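Local coordinates for site-specific recombinase, resolvase family protein (Streptococcus pneumoniae, PDB 3GUV), which catalyses site-specific DNA recombination as a resolvase-family (serine) recombinase, probably cutting and rejoining DNA through a covalent serine-DNA intermediate, at the interface of chains A and B. Residues are numbered along the deposited sequence; one frame, centred on the assembly and turned at random. Chains: chain A/B, Site-specific recombinase, resolvase family protein.

The interface of chains A and B. Residues chain A 84-86, 88-90, 94; chain B 134-135, 138.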
# COMPACT_ATOMS: atom_id res chain seq x y z
N LEU A 84 -6.51 -8.62 -2.45
CA LEU A 84 -6.72 -7.17 -2.70
C LEU A 84 -6.65 -6.74 -4.17
O LEU A 84 -7.43 -5.89 -4.61
CB LEU A 84 -5.71 -6.30 -1.92
CG LEU A 84 -5.96 -6.05 -0.44
CD1 LEU A 84 -4.90 -5.07 0.20
CD2 LEU A 84 -7.38 -5.51 -0.26
N SER A 85 -5.69 -7.29 -4.91
CA SER A 85 -5.61 -7.03 -6.34
C SER A 85 -6.80 -7.62 -7.12
O SER A 85 -6.82 -7.52 -8.33
CB SER A 85 -4.34 -7.62 -6.90
OG SER A 85 -4.32 -9.00 -6.64
N ARG A 86 -7.74 -8.28 -6.44
CA ARG A 86 -8.96 -8.75 -7.09
C ARG A 86 -10.12 -8.09 -6.37
O ARG A 86 -11.12 -8.75 -6.00
CB ARG A 86 -9.04 -10.28 -7.06
CG ARG A 86 -8.05 -10.95 -8.00
CD ARG A 86 -8.37 -10.59 -9.44
NE ARG A 86 -7.56 -11.33 -10.38
CZ ARG A 86 -6.28 -11.08 -10.63
NH1 ARG A 86 -5.62 -10.13 -9.99
NH2 ARG A 86 -5.63 -11.82 -11.52
N ALA A 88 -9.35 -4.00 -5.63
CA ALA A 88 -9.03 -2.57 -5.81
C ALA A 88 -7.95 -2.38 -6.87
O ALA A 88 -7.26 -3.32 -7.25
CB ALA A 88 -8.58 -1.96 -4.49
N ARG A 89 -7.82 -1.15 -7.34
CA ARG A 89 -6.94 -0.81 -8.45
C ARG A 89 -5.61 -0.13 -7.98
O ARG A 89 -4.62 -0.06 -8.71
CB ARG A 89 -7.74 0.09 -9.40
N ASN A 90 -5.61 0.36 -6.75
CA ASN A 90 -4.46 1.00 -6.14
C ASN A 90 -4.77 1.12 -4.64
O ASN A 90 -5.86 0.71 -4.20
CB ASN A 90 -4.18 2.36 -6.79
CG ASN A 90 -5.43 3.26 -6.87
OD1 ASN A 90 -5.97 3.67 -5.86
ND2 ASN A 90 -5.83 3.61 -8.09
N VAL A 94 -8.27 1.00 -2.28
CA VAL A 94 -8.51 0.02 -1.26
C VAL A 94 -8.98 0.77 -0.03
O VAL A 94 -9.90 0.35 0.65
CB VAL A 94 -7.25 -0.75 -0.86
CG1 VAL A 94 -7.62 -1.73 0.25
CG2 VAL A 94 -6.60 -1.46 -2.06
N GLU B 134 1.45 -6.34 -4.83
CA GLU B 134 0.79 -7.19 -5.90
C GLU B 134 -0.14 -6.35 -6.84
O GLU B 134 -0.13 -6.53 -8.08
CB GLU B 134 0.05 -8.36 -5.25
N ILE B 135 -0.88 -5.39 -6.27
CA ILE B 135 -1.62 -4.45 -7.08
C ILE B 135 -0.69 -3.74 -8.06
O ILE B 135 -0.97 -3.73 -9.25
CB ILE B 135 -2.43 -3.42 -6.28
CG1 ILE B 135 -3.48 -4.11 -5.40
CG2 ILE B 135 -3.11 -2.43 -7.26
CD1 ILE B 135 -4.15 -3.22 -4.33
N GLU B 138 0.82 -5.99 -10.92
CA GLU B 138 -0.19 -6.30 -11.90
C GLU B 138 -0.57 -5.10 -12.78
O GLU B 138 -0.76 -5.26 -13.97
CB GLU B 138 -1.44 -6.82 -11.24
CG GLU B 138 -2.30 -7.50 -12.24
CD GLU B 138 -3.37 -8.31 -11.62
OE1 GLU B 138 -3.71 -8.08 -10.43
OE2 GLU B 138 -3.88 -9.19 -12.34
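B:Ile135, on the long helix 124-151, presses its branched side chain into the bend of chain A that runs from the 3-10 helix 84-86 to the start of helix 91-103. Each branch meets a different wall. CG1 lies against the backbone of A:Ser85, 3.7 Å from its CA. The terminal CD1 reaches past it towards A:Val94, whose CG2 is 3.8 Å away, with A:Leu84 CB at a looser 4.2 Å on another side of the same methyl. The other branch, with CG2 anti to the backbone N, turns to the backbone of A:Arg89 and A:Asn90 and rests 3.8 Å from A:Asn90 CA. A beta-branched, apolar residue suits this place because it can fill two directions at once from a rigid helical backbone.

One turn further along the same helix, B:Glu138 sends out an extended chain, CG anti to the backbone N (chi1 -163°), to the guanidinium of A:Arg86. A long acidic chain suits the span from helix to loop. The two side chains cross at about a right angle. NH1 donates to OE1 at 2.8 Å in a salt bridge that uses the syn lone pair of the carboxylate; the bond is bent, the oxygen lies 24° out of the guanidinium plane, and the two flat groups are turned 33° apart, which is not the flush two-pronged pairing. A second NH1 bond, to OE2, is weak.

A:Ser85 separates the apolar and charged parts. Its CB passes 3.6 Å from B:Glu138 OE1, and so small a residue lets the chain A backbone come close to the helix. Its carbonyl O also receives a weak bond from A:Arg86 NH1; arginine's several N-H groups suit this double task, which may steady the guanidinium.

A:Arg86 and A:Arg89 belong to the conserved arginine-containing motif of serine recombinase active sites. In the deposited dimer, repeated by the two-fold, the contact docks each long helix against the partner's catalytic domain, as in dimers typical of serine recombinases, plausibly tying assembly to active-site geometry.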